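Local coordinates for protein fructose-1,6-bisphosphatase/inositol-1-monophosphatase (PDB 2P3N) that dephosphorylates fructose 1,6-bisphosphate and inositol phosphates, using magnesium, and works as a homotetramer with broad substrate specificity, at residues A[35-46]-A[80-88]; A[111-120]-A[178-188]. All coordinates share one frame; numbering follows the deposited sequence.

Contact 1: A[35-46]-A[80-88]. With MG (magnesium ion), chain E.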
loop_
_atom_site.group_PDB
_atom_site.type_symbol
_atom_site.label_atom_id
_atom_site.label_comp_id
_atom_site.label_asym_id
_atom_site.label_seq_id
_atom_site.Cartn_x
_atom_site.Cartn_y
_atom_site.Cartn_z
ATOM N N LYS A 35 -10.012 29.794 2.247
ATOM C CA LYS A 35 -8.803 29.144 1.730
ATOM C C LYS A 35 -7.887 28.713 2.871
ATOM O O LYS A 35 -6.902 28.009 2.663
ATOM C CB LYS A 35 -8.034 30.096 0.799
ATOM C CG LYS A 35 -8.823 30.570 -0.416
ATOM C CD LYS A 35 -8.021 31.550 -1.266
ATOM C CE LYS A 35 -6.869 30.875 -1.993
ATOM N NZ LYS A 35 -7.332 30.053 -3.146
ATOM N N ASP A 36 -8.221 29.149 4.078
ATOM C CA ASP A 36 -7.431 28.824 5.256
ATOM C C ASP A 36 -8.331 28.216 6.325
ATOM O O ASP A 36 -8.840 28.914 7.205
ATOM C CB ASP A 36 -6.753 30.084 5.784
ATOM C CG ASP A 36 -6.075 29.860 7.101
ATOM O OD1 ASP A 36 -5.439 28.796 7.258
ATOM O OD2 ASP A 36 -6.170 30.745 7.975
ATOM N N ILE A 37 -8.510 26.900 6.241
ATOM C CA ILE A 37 -9.375 26.178 7.166
ATOM C C ILE A 37 -8.659 25.224 8.124
ATOM O O ILE A 37 -7.473 24.918 7.981
ATOM C CB ILE A 37 -10.415 25.347 6.394
ATOM C CG1 ILE A 37 -9.685 24.359 5.476
ATOM C CG2 ILE A 37 -11.333 26.259 5.600
ATOM C CD1 ILE A 37 -10.562 23.264 4.907
ATOM N N VAL A 38 -9.414 24.755 9.105
ATOM C CA VAL A 38 -8.908 23.820 10.085
ATOM C C VAL A 38 -10.103 22.950 10.463
ATOM O O VAL A 38 -11.264 23.368 10.300
ATOM C CB VAL A 38 -8.351 24.551 11.349
ATOM C CG1 VAL A 38 -9.461 25.352 12.034
ATOM C CG2 VAL A 38 -7.742 23.539 12.319
ATOM N N THR A 39 -9.824 21.737 10.940
ATOM C CA THR A 39 -10.880 20.825 11.348
ATOM C C THR A 39 -10.594 20.317 12.750
ATOM O O THR A 39 -9.562 20.639 13.339
ATOM C CB THR A 39 -10.996 19.618 10.375
ATOM O OG1 THR A 39 -9.891 18.719 10.564
ATOM C CG2 THR A 39 -10.997 20.105 8.943
ATOM N N GLU A 40 -11.522 19.528 13.279
ATOM C CA GLU A 40 -11.370 18.958 14.604
ATOM C C GLU A 40 -10.323 17.841 14.573
ATOM O O GLU A 40 -9.768 17.470 15.616
ATOM C CB GLU A 40 -12.710 18.401 15.097
ATOM C CG GLU A 40 -12.697 17.926 16.552
ATOM C CD GLU A 40 -12.438 19.061 17.546
ATOM O OE1 GLU A 40 -12.075 18.772 18.715
ATOM O OE2 GLU A 40 -12.602 20.240 17.157
ATOM N N ILE A 41 -10.046 17.306 13.384
ATOM C CA ILE A 41 -9.053 16.240 13.270
ATOM C C ILE A 41 -7.641 16.831 13.259
ATOM O O ILE A 41 -6.685 16.161 13.649
ATOM C CB ILE A 41 -9.284 15.375 12.016
ATOM C CG1 ILE A 41 -10.670 14.738 12.074
ATOM C CG2 ILE A 41 -8.290 14.232 11.985
ATOM C CD1 ILE A 41 -11.802 15.718 12.072
ATOM N N ASP A 42 -7.513 18.083 12.815
ATOM C CA ASP A 42 -6.214 18.759 12.821
ATOM C C ASP A 42 -5.789 18.803 14.296
ATOM O O ASP A 42 -4.650 18.483 14.644
ATOM C CB ASP A 42 -6.335 20.202 12.298
ATOM C CG ASP A 42 -6.587 20.282 10.785
ATOM O OD1 ASP A 42 -5.668 20.689 10.037
ATOM O OD2 ASP A 42 -7.703 19.947 10.341
ATOM N N ARG A 43 -6.739 19.189 15.153
ATOM C CA ARG A 43 -6.522 19.306 16.600
ATOM C C ARG A 43 -6.315 17.976 17.304
ATOM O O ARG A 43 -5.466 17.844 18.176
ATOM C CB ARG A 43 -7.710 19.992 17.270
ATOM C CG ARG A 43 -8.006 21.391 16.807
ATOM C CD ARG A 43 -9.162 21.951 17.629
ATOM N NE ARG A 43 -9.612 23.257 17.153
ATOM C CZ ARG A 43 -10.355 23.442 16.070
ATOM N NH1 ARG A 43 -10.741 22.398 15.347
ATOM N NH2 ARG A 43 -10.705 24.669 15.703
ATOM N N GLU A 44 -7.129 16.999 16.951
ATOM C CA GLU A 44 -7.029 15.689 17.556
ATOM C C GLU A 44 -5.674 15.084 17.202
ATOM O O GLU A 44 -5.036 14.437 18.031
ATOM C CB GLU A 44 -8.184 14.831 17.044
ATOM C CG GLU A 44 -8.162 13.389 17.468
ATOM C CD GLU A 44 -9.460 12.688 17.128
ATOM O OE1 GLU A 44 -10.086 13.045 16.107
ATOM O OE2 GLU A 44 -9.849 11.776 17.882
ATOM N N ALA A 45 -5.232 15.320 15.970
ATOM C CA ALA A 45 -3.958 14.808 15.500
ATOM C C ALA A 45 -2.835 15.513 16.238
ATOM O O ALA A 45 -1.827 14.900 16.595
ATOM C CB ALA A 45 -3.821 15.038 14.007
ATOM N N GLN A 46 -3.022 16.806 16.472
ATOM C CA GLN A 46 -2.026 17.597 17.169
ATOM C C GLN A 46 -1.925 17.200 18.627
ATOM O O GLN A 46 -0.833 17.209 19.202
ATOM C CB GLN A 46 -2.367 19.073 17.086
ATOM C CG GLN A 46 -1.210 19.952 17.512
ATOM C CD GLN A 46 -1.559 21.413 17.479
ATOM O OE1 GLN A 46 -1.986 21.978 18.487
ATOM N NE2 GLN A 46 -1.399 22.040 16.310
ATOM N N PRO A 80 0.057 19.383 12.397
ATOM C CA PRO A 80 -0.823 18.215 12.474
ATOM C C PRO A 80 -1.334 17.743 11.105
ATOM O O PRO A 80 -1.429 16.544 10.859
ATOM C CB PRO A 80 -1.938 18.685 13.418
ATOM C CG PRO A 80 -1.965 20.188 13.206
ATOM C CD PRO A 80 -0.496 20.512 13.173
ATOM N N ILE A 81 -1.675 18.673 10.220
ATOM C CA ILE A 81 -2.130 18.296 8.883
ATOM C C ILE A 81 -1.707 19.359 7.905
ATOM O O ILE A 81 -2.306 20.429 7.854
ATOM C CB ILE A 81 -3.672 18.163 8.754
ATOM C CG1 ILE A 81 -4.197 17.044 9.655
ATOM C CG2 ILE A 81 -4.025 17.860 7.304
ATOM C CD1 ILE A 81 -5.697 16.856 9.613
ATOM N N ASP A 82 -0.663 19.072 7.137
ATOM C CA ASP A 82 -0.197 20.024 6.143
ATOM C C ASP A 82 -0.948 19.689 4.856
ATOM O O ASP A 82 -0.637 18.718 4.176
ATOM C CB ASP A 82 1.318 19.897 5.956
ATOM C CG ASP A 82 1.877 20.926 4.984
ATOM O OD1 ASP A 82 3.115 20.980 4.814
ATOM O OD2 ASP A 82 1.081 21.682 4.388
ATOM N N GLY A 83 -1.956 20.488 4.538
ATOM C CA GLY A 83 -2.744 20.228 3.348
ATOM C C GLY A 83 -4.147 19.851 3.792
ATOM O O GLY A 83 -4.743 18.897 3.290
ATOM N N THR A 84 -4.672 20.619 4.744
ATOM C CA THR A 84 -5.999 20.387 5.300
ATOM C C THR A 84 -7.118 20.433 4.254
ATOM O O THR A 84 -8.131 19.729 4.384
ATOM C CB THR A 84 -6.300 21.405 6.424
ATOM O OG1 THR A 84 -5.253 21.352 7.406
ATOM C CG2 THR A 84 -7.628 21.081 7.091
ATOM N N ILE A 85 -6.936 21.247 3.216
ATOM C CA ILE A 85 -7.942 21.354 2.160
ATOM C C ILE A 85 -8.012 20.029 1.419
ATOM O O ILE A 85 -9.087 19.469 1.228
ATOM C CB ILE A 85 -7.590 22.488 1.171
ATOM C CG1 ILE A 85 -7.755 23.841 1.869
ATOM C CG2 ILE A 85 -8.459 22.391 -0.076
ATOM C CD1 ILE A 85 -7.293 25.027 1.056
ATOM N N ASN A 86 -6.851 19.536 1.001
ATOM C CA ASN A 86 -6.770 18.262 0.304
ATOM C C ASN A 86 -7.400 17.199 1.188
ATOM O O ASN A 86 -8.280 16.447 0.759
ATOM C CB ASN A 86 -5.311 17.897 0.059
ATOM C CG ASN A 86 -4.760 18.513 -1.194
ATOM O OD1 ASN A 86 -3.571 18.397 -1.478
ATOM N ND2 ASN A 86 -5.621 19.168 -1.964
ATOM N N PHE A 87 -6.924 17.156 2.432
ATOM C CA PHE A 87 -7.394 16.212 3.437
ATOM C C PHE A 87 -8.925 16.160 3.492
ATOM O O PHE A 87 -9.524 15.088 3.570
ATOM C CB PHE A 87 -6.842 16.610 4.814
ATOM C CG PHE A 87 -7.320 15.725 5.923
ATOM C CD1 PHE A 87 -6.815 14.435 6.066
ATOM C CD2 PHE A 87 -8.346 16.143 6.765
ATOM C CE1 PHE A 87 -7.328 13.572 7.024
ATOM C CE2 PHE A 87 -8.869 15.293 7.726
ATOM C CZ PHE A 87 -8.359 14.000 7.856
ATOM N N VAL A 88 -9.544 17.336 3.455
ATOM C CA VAL A 88 -10.997 17.460 3.502
ATOM C C VAL A 88 -11.687 16.977 2.232
ATOM O O VAL A 88 -12.721 16.324 2.301
ATOM C CB VAL A 88 -11.411 18.939 3.775
ATOM C CG1 VAL A 88 -12.881 19.157 3.445
ATOM C CG2 VAL A 88 -11.158 19.276 5.237
HETATM MG MG MG E . -1.716 22.136 8.840
HETATM O O HOH W 1 -3.009 21.323 10.510
HETATM O O HOH W 2 -3.301 23.006 8.144
HETATM O O HOH W 3 -0.896 23.329 7.304
#
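Asp42 OD1 is gripped from two directions: Thr84 OG1 donates to its syn lone pair at 2.7 Å, and water 1, a ligand of the magnesium ion, donates to it at 2.8 Å. The same water accepts from Ile81 N, and so is fixed by a carboxylate on one segment and a backbone N-H on the other. The other oxygen, OD2, turns back to the start of helix 40-56 and accepts from Thr39 N at 2.8 Å, from above the carboxylate plane, the return bond of a capping box with Thr39 as N-cap; Thr39 OG1 adds a second bond to OD2. With CG anti to its carbonyl carbon (chi1 -72°), Asp42 can serve the helix end and the metal site at once. Apolar side chains flank these bonds. Ile81 CD1 sits 3.9 Å above the centre of the Phe87 ring, and Ile41 CG2 approaches the ring atom CZ. Beyond Thr84, Ile37 and Ile85 meet at about a right angle, CG1 to CG1 4.1 Å, while Thr39 CG2 lies 3.8 Å from Val88 CG2. At the far end Pro80 CB presses on Asp42 O at 3.0 Å. An alanine in place of Asp42 would probably leave Thr84 OG1 without its acceptor and able to turn, take one anchor from water 1, and deprive Thr39 N and OG1 of the acceptor that completes the capping box. Residues 80-84 belong to the Asp-Pro-Ile-Asp-Gly-Thr signature of the inositol monophosphatase family, and Ile81 O binds the magnesium alongside Glu65 and Asp79. Because the Thr84 OG1 hydrogen points at Asp42 OD1, the oxygen can accept from water 2, another magnesium ligand; the chain of donors runs from water 2 through Thr84 to Asp42, consistent with holding a metal-bound water in a defined orientation.

Contact 2: A[111-120]-A[178-188]; sequences VHAPALNETL and ALNAAYVGAGR
Helix 178-185 lies across the hairpin formed by strands 111-113 and 118-120, its direction 106° from the first and 72° from the second, with the CA atoms of Val111 and Leu179 6.5 Å apart. Leu179 is the central apolar plug: with CG anti to the backbone N (chi1 -169°), its two methyls fan out over the hairpin, CD2 reaching Ala113 CB at 3.8 Å and CD1 reaching Leu120 CD1 at 4.0 Å. On one flank Val111 straddles Ala178 CB with both methyls. On another, Leu120 CD2 fits among Ala182, Ala186 and the edge of the Tyr183 ring, 3.8 Å from Ala182 CB. The hairpin closes in a G1 beta bulge, with Asn117 and Glu118 both facing Ala113, and the helix belongs to the layer between the two sheets of the alpha-beta-alpha-beta-alpha sandwich of this phosphatase family. From the bulge Glu118 extends a buried carboxylate whose oxygens are divided between two donors. OE2 accepts from Tyr183 OH on its syn lone pair at 2.6 Å, lying in the plane of the ring. OE1 takes Arg188 NH1 at 2.7 Å in a salt bridge, the donor rising above the carboxylate plane. Arg188, just past the Schellman motif at Gly187, stretches its chain over the tyrosine, CD 3.8 Å above the ring centre, and Leu179 CG covers the opposite face nearer the rim.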
loop_
_atom_site.group_PDB
_atom_site.type_symbol
_atom_site.label_atom_id
_atom_site.label_comp_id
_atom_site.label_asym_id
_atom_site.label_seq_id
_atom_site.Cartn_x
_atom_site.Cartn_y
_atom_site.Cartn_z
ATOM N N VAL A 111 8.485 14.027 7.420
ATOM C CA VAL A 111 7.218 14.338 6.756
ATOM C C VAL A 111 6.572 12.994 6.429
ATOM O O VAL A 111 7.211 12.119 5.846
ATOM C CB VAL A 111 7.432 15.141 5.428
ATOM C CG1 VAL A 111 6.096 15.436 4.761
ATOM C CG2 VAL A 111 8.148 16.435 5.709
ATOM N N HIS A 112 5.317 12.817 6.816
ATOM C CA HIS A 112 4.637 11.556 6.550
ATOM C C HIS A 112 3.284 11.722 5.855
ATOM O O HIS A 112 2.311 12.151 6.470
ATOM C CB HIS A 112 4.460 10.758 7.851
ATOM C CG HIS A 112 3.703 9.479 7.671
ATOM N ND1 HIS A 112 4.155 8.454 6.870
ATOM C CD2 HIS A 112 2.506 9.074 8.160
ATOM C CE1 HIS A 112 3.270 7.473 6.873
ATOM N NE2 HIS A 112 2.261 7.822 7.650
ATOM N N ALA A 113 3.248 11.384 4.564
ATOM C CA ALA A 113 2.027 11.460 3.773
ATOM C C ALA A 113 1.364 10.110 3.971
ATOM O O ALA A 113 1.763 9.112 3.373
ATOM C CB ALA A 113 2.354 11.683 2.315
ATOM N N PRO A 114 0.332 10.069 4.822
ATOM C CA PRO A 114 -0.432 8.859 5.161
ATOM C C PRO A 114 -1.063 8.084 4.006
ATOM O O PRO A 114 -0.835 6.886 3.862
ATOM C CB PRO A 114 -1.487 9.381 6.145
ATOM C CG PRO A 114 -0.866 10.660 6.704
ATOM C CD PRO A 114 -0.243 11.258 5.480
ATOM N N ALA A 115 -1.864 8.759 3.189
ATOM C CA ALA A 115 -2.533 8.088 2.076
ATOM C C ALA A 115 -1.564 7.568 1.026
ATOM O O ALA A 115 -1.931 6.748 0.192
ATOM C CB ALA A 115 -3.555 9.034 1.416
ATOM N N LEU A 116 -0.325 8.037 1.066
ATOM C CA LEU A 116 0.639 7.612 0.074
ATOM C C LEU A 116 1.640 6.624 0.629
ATOM O O LEU A 116 2.347 5.975 -0.131
ATOM C CB LEU A 116 1.401 8.825 -0.480
ATOM C CG LEU A 116 0.638 9.977 -1.142
ATOM C CD1 LEU A 116 1.641 11.008 -1.642
ATOM C CD2 LEU A 116 -0.206 9.460 -2.302
ATOM N N ASN A 117 1.688 6.514 1.953
ATOM C CA ASN A 117 2.649 5.645 2.627
ATOM C C ASN A 117 4.075 6.083 2.293
ATOM O O ASN A 117 4.957 5.273 2.025
ATOM C CB ASN A 117 2.431 4.187 2.240
ATOM C CG ASN A 117 1.357 3.538 3.064
ATOM O OD1 ASN A 117 1.514 3.363 4.269
ATOM N ND2 ASN A 117 0.249 3.193 2.428
ATOM N N GLU A 118 4.285 7.391 2.311
ATOM C CA GLU A 118 5.589 7.950 2.034
ATOM C C GLU A 118 6.087 8.647 3.275
ATOM O O GLU A 118 5.412 9.517 3.818
ATOM C CB GLU A 118 5.497 8.953 0.898
ATOM C CG GLU A 118 4.980 8.344 -0.384
ATOM C CD GLU A 118 4.979 9.327 -1.524
ATOM O OE1 GLU A 118 5.029 8.862 -2.686
ATOM O OE2 GLU A 118 4.925 10.554 -1.257
ATOM N N THR A 119 7.261 8.242 3.739
ATOM C CA THR A 119 7.849 8.849 4.914
ATOM C C THR A 119 9.244 9.335 4.544
ATOM O O THR A 119 10.176 8.548 4.383
ATOM C CB THR A 119 7.956 7.863 6.107
ATOM O OG1 THR A 119 6.706 7.182 6.298
ATOM C CG2 THR A 119 8.269 8.646 7.396
ATOM N N LEU A 120 9.360 10.649 4.399
ATOM C CA LEU A 120 10.611 11.289 4.058
ATOM C C LEU A 120 11.163 11.915 5.335
ATOM O O LEU A 120 10.431 12.567 6.073
ATOM C CB LEU A 120 10.355 12.350 2.985
ATOM C CG LEU A 120 9.691 11.723 1.756
ATOM C CD1 LEU A 120 8.191 11.859 1.884
ATOM C CD2 LEU A 120 10.165 12.400 0.483
ATOM N N ALA A 178 5.009 20.892 3.090
ATOM C CA ALA A 178 6.016 19.985 3.617
ATOM C C ALA A 178 6.353 18.875 2.612
ATOM O O ALA A 178 7.520 18.606 2.335
ATOM C CB ALA A 178 5.528 19.384 4.934
ATOM N N LEU A 179 5.326 18.238 2.063
ATOM C CA LEU A 179 5.533 17.161 1.108
ATOM C C LEU A 179 6.189 17.636 -0.190
ATOM O O LEU A 179 6.939 16.888 -0.810
ATOM C CB LEU A 179 4.204 16.472 0.803
ATOM C CG LEU A 179 4.269 15.157 0.021
ATOM C CD1 LEU A 179 5.198 14.160 0.717
ATOM C CD2 LEU A 179 2.865 14.591 -0.093
ATOM N N ASN A 180 5.921 18.872 -0.599
ATOM C CA ASN A 180 6.510 19.390 -1.831
ATOM C C ASN A 180 7.974 19.714 -1.661
ATOM O O ASN A 180 8.752 19.579 -2.600
ATOM C CB ASN A 180 5.773 20.641 -2.310
ATOM C CG ASN A 180 4.464 20.317 -3.003
ATOM O OD1 ASN A 180 3.704 21.214 -3.376
ATOM N ND2 ASN A 180 4.193 19.028 -3.184
ATOM N N ALA A 181 8.350 20.155 -0.467
ATOM C CA ALA A 181 9.740 20.488 -0.195
ATOM C C ALA A 181 10.532 19.196 -0.166
ATOM O O ALA A 181 11.626 19.114 -0.717
ATOM C CB ALA A 181 9.856 21.195 1.138
ATOM N N ALA A 182 9.955 18.187 0.486
ATOM C CA ALA A 182 10.568 16.863 0.626
ATOM C C ALA A 182 10.713 16.157 -0.716
ATOM O O ALA A 182 11.638 15.370 -0.914
ATOM C CB ALA A 182 9.745 16.007 1.571
ATOM N N TYR A 183 9.797 16.436 -1.635
ATOM C CA TYR A 183 9.862 15.824 -2.943
ATOM C C TYR A 183 11.101 16.277 -3.703
ATOM O O TYR A 183 11.623 15.531 -4.527
ATOM C CB TYR A 183 8.598 16.150 -3.743
ATOM C CG TYR A 183 7.489 15.131 -3.569
ATOM C CD1 TYR A 183 7.593 14.103 -2.619
ATOM C CD2 TYR A 183 6.330 15.200 -4.335
ATOM C CE1 TYR A 183 6.561 13.168 -2.436
ATOM C CE2 TYR A 183 5.297 14.277 -4.165
ATOM C CZ TYR A 183 5.417 13.267 -3.214
ATOM O OH TYR A 183 4.384 12.371 -3.031
ATOM N N VAL A 184 11.579 17.491 -3.436
ATOM C CA VAL A 184 12.774 17.961 -4.130
ATOM C C VAL A 184 13.958 17.197 -3.556
ATOM O O VAL A 184 14.890 16.833 -4.273
ATOM C CB VAL A 184 13.022 19.502 -3.955
ATOM C CG1 VAL A 184 11.710 20.273 -4.038
ATOM C CG2 VAL A 184 13.748 19.783 -2.658
ATOM N N GLY A 185 13.907 16.948 -2.253
ATOM C CA GLY A 185 14.980 16.218 -1.609
ATOM C C GLY A 185 15.062 14.799 -2.135
ATOM O O GLY A 185 16.131 14.202 -2.128
ATOM N N ALA A 186 13.931 14.259 -2.595
ATOM C CA ALA A 186 13.866 12.892 -3.119
ATOM C C ALA A 186 14.059 12.847 -4.627
ATOM O O ALA A 186 13.940 11.790 -5.230
ATOM C CB ALA A 186 12.529 12.251 -2.759
ATOM N N GLY A 187 14.347 13.997 -5.229
ATOM C CA GLY A 187 14.560 14.062 -6.667
ATOM C C GLY A 187 13.303 14.062 -7.531
ATOM O O GLY A 187 13.378 14.154 -8.757
ATOM N N ARG A 188 12.140 13.969 -6.902
ATOM C CA ARG A 188 10.897 13.948 -7.647
ATOM C C ARG A 188 10.618 15.260 -8.366
ATOM O O ARG A 188 10.110 15.253 -9.488
ATOM C CB ARG A 188 9.748 13.580 -6.715
ATOM C CG ARG A 188 9.956 12.230 -6.052
ATOM C CD ARG A 188 8.685 11.710 -5.444
ATOM N NE ARG A 188 8.853 10.336 -5.007
ATOM C CZ ARG A 188 7.872 9.595 -4.512
ATOM N NH1 ARG A 188 6.654 10.109 -4.393
ATOM N NH2 ARG A 188 8.110 8.341 -4.149
#

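Overall arrangement
The centres of contacts 1 and 2 lie about 17 Å apart, yet they touch: Asp82 OD1 of contact 1 lies 2.6 Å from Ala178 N of contact 2, probably a hydrogen bond. Asp82 is expected, by similarity, to bind a second magnesium and the substrate; Ala177, just before segment 178-188, probably also binds the substrate. Contact 1 supplies one metal ligand, Ile81 O, and holds two of the metal's waters, whereas contact 2 packs the helix whose first turn meets Asp82, the Ala178 side chain lying about 9 Å from the bound magnesium. Both also border the second subunit: Lys35 NZ bonds to Arg169 O of that chain, and Leu116 packs on its Leu116.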